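Long-range contacts in hypothetical dTDP-4-dehydrorhamnose 3,5-epimerase (Sulfolobus tokodaii, PDB 2B9U), which probably catalyses the epimerization at C3' and C5' of a dTDP-4-keto-6-deoxy sugar on the pathway to dTDP-L-rhamnose: residues Ile45-Ser50 with Ile129-His134; Pro66-Lys71 with Thr133-Ser138. All coordinates share one frame; numbering follows the deposited sequence.

Contact 1. Residues Ile45-Ser50 with Ile129-His134; sequences IQTNMS and IYFITH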
# COMPACT_ATOMS: atom_id res chain seq x y z
N ILE A 45 -2.02 -7.16 -8.24
CA ILE A 45 -1.21 -8.37 -8.26
C ILE A 45 0.18 -8.18 -7.64
O ILE A 45 0.83 -9.16 -7.27
CB ILE A 45 -1.13 -8.99 -9.68
CG1 ILE A 45 -0.67 -7.96 -10.74
CG2 ILE A 45 -2.52 -9.49 -10.12
CD1 ILE A 45 0.80 -7.64 -10.77
N GLN A 46 0.60 -6.92 -7.51
CA GLN A 46 1.92 -6.56 -7.00
C GLN A 46 1.81 -5.18 -6.39
O GLN A 46 1.04 -4.36 -6.87
CB GLN A 46 2.93 -6.53 -8.15
CG GLN A 46 4.30 -6.06 -7.76
CD GLN A 46 5.37 -6.46 -8.73
OE1 GLN A 46 5.19 -7.37 -9.55
NE2 GLN A 46 6.53 -5.81 -8.64
N THR A 47 2.52 -4.94 -5.29
CA THR A 47 2.62 -3.59 -4.72
C THR A 47 4.09 -3.22 -4.55
O THR A 47 4.88 -3.98 -3.97
CB THR A 47 1.78 -3.46 -3.42
OG1 THR A 47 0.41 -3.69 -3.75
CG2 THR A 47 1.89 -2.07 -2.77
N ASN A 48 4.47 -2.07 -5.09
CA ASN A 48 5.83 -1.55 -4.92
C ASN A 48 5.83 -0.28 -4.07
O ASN A 48 4.78 0.34 -3.89
CB ASN A 48 6.47 -1.24 -6.28
CG ASN A 48 6.77 -2.49 -7.10
OD1 ASN A 48 6.82 -3.60 -6.58
ND2 ASN A 48 7.01 -2.31 -8.39
N MET A 49 7.01 0.10 -3.58
CA MET A 49 7.20 1.35 -2.85
C MET A 49 8.54 1.98 -3.18
O MET A 49 9.56 1.29 -3.29
CB MET A 49 7.09 1.15 -1.33
CG MET A 49 7.16 2.46 -0.52
SD MET A 49 6.89 2.26 1.25
CE MET A 49 8.53 2.55 1.88
N SER A 50 8.54 3.30 -3.36
CA SER A 50 9.78 4.04 -3.52
C SER A 50 9.80 5.21 -2.58
O SER A 50 8.75 5.77 -2.23
CB SER A 50 9.98 4.52 -4.96
OG SER A 50 9.00 5.47 -5.34
N ILE A 129 3.57 4.74 -3.31
CA ILE A 129 3.10 3.35 -3.38
C ILE A 129 2.52 3.12 -4.76
O ILE A 129 1.74 3.93 -5.27
CB ILE A 129 2.01 3.06 -2.31
CG1 ILE A 129 2.48 3.51 -0.92
CG2 ILE A 129 1.58 1.57 -2.34
CD1 ILE A 129 3.18 2.49 -0.09
N TYR A 130 2.91 2.00 -5.37
CA TYR A 130 2.36 1.62 -6.67
C TYR A 130 1.54 0.35 -6.51
O TYR A 130 2.09 -0.71 -6.18
CB TYR A 130 3.50 1.35 -7.67
CG TYR A 130 4.70 2.29 -7.70
CD1 TYR A 130 5.59 2.38 -6.62
CD2 TYR A 130 4.98 3.05 -8.83
CE1 TYR A 130 6.71 3.22 -6.67
CE2 TYR A 130 6.11 3.90 -8.90
CZ TYR A 130 6.96 3.97 -7.80
OH TYR A 130 8.06 4.79 -7.86
N PHE A 131 0.22 0.42 -6.72
CA PHE A 131 -0.58 -0.79 -6.76
C PHE A 131 -0.63 -1.24 -8.20
O PHE A 131 -1.12 -0.50 -9.07
CB PHE A 131 -1.98 -0.58 -6.19
CG PHE A 131 -1.99 -0.02 -4.81
CD1 PHE A 131 -1.74 -0.83 -3.71
CD2 PHE A 131 -2.28 1.33 -4.60
CE1 PHE A 131 -1.76 -0.30 -2.41
CE2 PHE A 131 -2.29 1.87 -3.32
CZ PHE A 131 -2.04 1.05 -2.22
N ILE A 132 -0.09 -2.43 -8.47
CA ILE A 132 0.14 -2.88 -9.86
C ILE A 132 -0.86 -3.97 -10.24
O ILE A 132 -1.07 -4.94 -9.48
CB ILE A 132 1.64 -3.31 -10.09
CG1 ILE A 132 2.55 -2.10 -9.98
CG2 ILE A 132 1.88 -3.98 -11.47
CD1 ILE A 132 3.96 -2.43 -9.57
N THR A 133 -1.51 -3.77 -11.38
CA THR A 133 -2.52 -4.71 -11.88
C THR A 133 -2.01 -5.35 -13.17
O THR A 133 -0.99 -4.91 -13.72
CB THR A 133 -3.89 -4.02 -12.13
OG1 THR A 133 -3.81 -3.20 -13.30
CG2 THR A 133 -4.33 -3.16 -10.92
N HIS A 134 -2.70 -6.40 -13.60
CA HIS A 134 -2.48 -7.09 -14.89
C HIS A 134 -1.33 -8.09 -14.89
O HIS A 134 -1.56 -9.30 -15.07
CB HIS A 134 -2.32 -6.10 -16.07
CG HIS A 134 -3.60 -5.43 -16.46
ND1 HIS A 134 -4.19 -4.46 -15.68
CD2 HIS A 134 -4.38 -5.56 -17.56
CE1 HIS A 134 -5.29 -4.03 -16.27
NE2 HIS A 134 -5.43 -4.68 -17.42
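Ser50 OG and Tyr130 OH lie 2.8 Å apart in a hydrogen bond that either hydroxyl could donate. The serine meets the edge of the tyrosine ring, near its plane. Between Ile45-Ser50 and Ile129-His134 the backbones pair antiparallel. Asn48 and Tyr130 exchange two bonds: Asn48 N donates to Tyr130 O at 2.9 Å, and Tyr130 N to Asn48 O. Ile132 N gives a further bond to Gln46 O at 2.7 Å. Ile132 O is gripped by two donors. Ile45 N reaches Ile132 O at 2.7 Å and almost straight, 173° at the hydrogen; Gln46 N is 3.3 Å from the same Ile132 O, and its bond is more bent. Ile45 and Gln46 thus both face Ile132, a classic beta bulge. The two strands belong to the larger antiparallel sheet of the jelly-roll-like, cupin-type barrel. Strand 70-75 pairs with the other edge of 126-133, and a strand of the second subunit continues the sheet beyond 44-52.

Gln46, Asn48, Tyr130 and Ile132 share one face of the sheet. There Gln46 NE2 donates to Asn48 OD1, in the plane of its own amide. Asn48 CG lies beside the backbone N (chi1 -69°). Its side chain crosses that of Ile132 obliquely, and Ile132 CD1 comes within 3.3 Å of Asn48 ND2. Gln46 runs side by side with Ile132, CB against CB. Thr47, Met49, Ile129 and Phe131 occupy the other face. Thr47 CG2 touches Ile129 CG2 at 3.7 Å, and Thr47 OG1 is buried with no polar partner. Ile129 CG2 also sits over one face of the Phe131 ring, toward its rim. Ile129 CD1 packs on Met49 SD at 4.0 Å.

Contact 2. Residues Pro66-Lys71 with Thr133-Ser138; sequences PKEQGK and THNEYS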
# COMPACT_ATOMS: atom_id res chain seq x y z
N PRO A 66 2.91 -9.00 -23.85
CA PRO A 66 1.77 -9.47 -23.07
C PRO A 66 1.97 -9.35 -21.56
O PRO A 66 1.38 -10.11 -20.79
CB PRO A 66 1.72 -10.95 -23.44
CG PRO A 66 3.16 -11.34 -23.57
CD PRO A 66 3.92 -10.07 -24.00
N LYS A 67 2.83 -8.41 -21.16
CA LYS A 67 3.14 -8.18 -19.75
C LYS A 67 2.86 -6.72 -19.37
O LYS A 67 3.55 -6.14 -18.53
CB LYS A 67 4.60 -8.55 -19.45
CG LYS A 67 4.89 -10.05 -19.55
CD LYS A 67 4.38 -10.80 -18.35
CE LYS A 67 4.54 -12.31 -18.54
NZ LYS A 67 4.18 -13.07 -17.28
N GLU A 68 1.84 -6.16 -20.00
CA GLU A 68 1.38 -4.80 -19.72
C GLU A 68 0.80 -4.67 -18.31
O GLU A 68 0.30 -5.63 -17.73
CB GLU A 68 0.37 -4.36 -20.79
CG GLU A 68 -1.03 -5.01 -20.72
CD GLU A 68 -1.07 -6.49 -21.10
OE1 GLU A 68 -0.10 -7.01 -21.71
OE2 GLU A 68 -2.09 -7.14 -20.78
N GLN A 69 0.89 -3.47 -17.76
CA GLN A 69 0.48 -3.23 -16.38
C GLN A 69 -0.41 -2.00 -16.28
O GLN A 69 -0.19 -1.00 -16.96
CB GLN A 69 1.72 -3.03 -15.50
CG GLN A 69 2.59 -4.26 -15.30
CD GLN A 69 3.88 -3.98 -14.54
OE1 GLN A 69 4.29 -4.76 -13.67
NE2 GLN A 69 4.54 -2.87 -14.85
N GLY A 70 -1.44 -2.11 -15.44
CA GLY A 70 -2.12 -0.94 -14.92
C GLY A 70 -1.48 -0.56 -13.60
O GLY A 70 -0.82 -1.39 -12.97
N LYS A 71 -1.66 0.69 -13.19
CA LYS A 71 -1.00 1.25 -11.99
C LYS A 71 -1.93 2.21 -11.24
O LYS A 71 -2.55 3.10 -11.86
CB LYS A 71 0.29 1.98 -12.38
CG LYS A 71 1.37 1.07 -13.00
CD LYS A 71 2.58 1.85 -13.44
CE LYS A 71 3.43 1.03 -14.42
NZ LYS A 71 4.45 1.89 -15.13
N THR A 133 -1.51 -3.77 -11.38
CA THR A 133 -2.52 -4.71 -11.88
C THR A 133 -2.01 -5.35 -13.17
O THR A 133 -0.99 -4.91 -13.72
CB THR A 133 -3.89 -4.02 -12.13
OG1 THR A 133 -3.81 -3.20 -13.30
CG2 THR A 133 -4.33 -3.16 -10.92
N HIS A 134 -2.70 -6.40 -13.60
CA HIS A 134 -2.48 -7.09 -14.89
C HIS A 134 -1.33 -8.09 -14.89
O HIS A 134 -1.56 -9.30 -15.07
CB HIS A 134 -2.32 -6.10 -16.07
CG HIS A 134 -3.60 -5.43 -16.46
ND1 HIS A 134 -4.19 -4.46 -15.68
CD2 HIS A 134 -4.38 -5.56 -17.56
CE1 HIS A 134 -5.29 -4.03 -16.27
NE2 HIS A 134 -5.43 -4.68 -17.42
N ASN A 135 -0.12 -7.61 -14.70
CA ASN A 135 1.08 -8.43 -14.78
C ASN A 135 2.18 -7.96 -13.86
O ASN A 135 2.36 -6.76 -13.67
CB ASN A 135 1.62 -8.45 -16.20
CG ASN A 135 0.77 -9.28 -17.11
OD1 ASN A 135 0.62 -10.49 -16.90
ND2 ASN A 135 0.17 -8.64 -18.10
N GLU A 136 2.92 -8.90 -13.30
CA GLU A 136 4.03 -8.59 -12.42
C GLU A 136 5.20 -7.96 -13.16
O GLU A 136 5.20 -7.85 -14.39
CB GLU A 136 4.48 -9.85 -11.68
CG GLU A 136 3.43 -10.40 -10.74
CD GLU A 136 3.90 -11.62 -9.97
OE1 GLU A 136 5.13 -11.91 -9.95
OE2 GLU A 136 3.03 -12.30 -9.38
N TYR A 137 6.18 -7.50 -12.38
CA TYR A 137 7.51 -7.17 -12.82
C TYR A 137 8.01 -8.20 -13.82
O TYR A 137 8.01 -9.41 -13.54
CB TYR A 137 8.41 -7.16 -11.60
CG TYR A 137 9.89 -6.91 -11.84
CD1 TYR A 137 10.34 -5.83 -12.59
CD2 TYR A 137 10.84 -7.74 -11.24
CE1 TYR A 137 11.71 -5.60 -12.77
CE2 TYR A 137 12.20 -7.51 -11.41
CZ TYR A 137 12.63 -6.44 -12.16
OH TYR A 137 13.97 -6.23 -12.34
N SER A 138 8.41 -7.72 -14.99
CA SER A 138 8.94 -8.57 -16.05
C SER A 138 9.96 -7.77 -16.87
O SER A 138 9.59 -7.08 -17.82
CB SER A 138 7.82 -9.10 -16.95
OG SER A 138 8.32 -9.96 -17.97
O HOH W 1 -2.60 -9.42 -19.37
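Asn135 turns its side-chain amide toward Pro66-Lys71 and donates from ND2 to Glu68 O at 3.0 Å. The donor lies in the carbonyl plane, on a lone pair, and the acceptor is close to the amide plane. CG of Asn135 stands anti to its own carbonyl carbon, beside the backbone N (chi1 -73°), which puts CG beside the Lys67-Glu68 backbone. Asn135 CG comes within 3.7 Å of Lys67 CA.

Glu68 is folded back. Its CG lies between the backbone N and the carbonyl carbon (chi1 73°), and the chain bends again at chi2. The carboxylate ends near the Asn135 amide, the two planes almost perpendicular. A water joins them, donating to Glu68 OE2 at 2.7 Å and accepting from Asn135 ND2 at 3.1 Å. Thr65 OG1 bonds the other carboxylate oxygen. An alanine in place of Asn135 would probably leave Glu68 O without this donor and the water without one of its partners.

Lys67 is bent at chi2, and its CG and CD pack against Ser138, with Lys67 CG 3.8 Å from Ser138 OG. That hydroxyl bonds His141. His134 CB sits 3.1 Å from Glu68 O across the contact. Within its own segment, Thr133 OG1 meets the edge of the His134 ring in plane and is hydrogen-bonded to His134 ND1 at 2.7 Å; either could be the donor. A bond from Thr133 N to Gly70 O, 2.9 Å long, joins the backbones of the two segments.

Gln63 also ties the two segments, its side chain bonding Lys67 O, Glu136 O and Ser138 N. The segment 133-138 is the loop that leaves strand 126-133 of the cupin barrel, and it carries Tyr137, predicted to stack on the thymidine ring of the dTDP-sugar substrate.

After three strands and a short helix the chain lays down 45-50 on strand 44-52, then passes strand 57-63 and reaches 66-71, which leads into strand 70-75. After strands 79-86, 97-103, 109-112 and 116-122 it returns along strand 126-133, and 129-134 closes the longer loop of contact 1. The chain then runs into 133-138, which closes contact 2. The two loops cross: 66-71 lies within the span of contact 1, while 133-138 ends beyond it. Thr133 and His134 belong to both. Strand 126-133 thus sits between 44-52 and 70-75. A bond from Tyr137 N to Gln46 OE1 joins the loop of Tyr137, the residue predicted to stack on the substrate's thymidine ring, to strand 44-52.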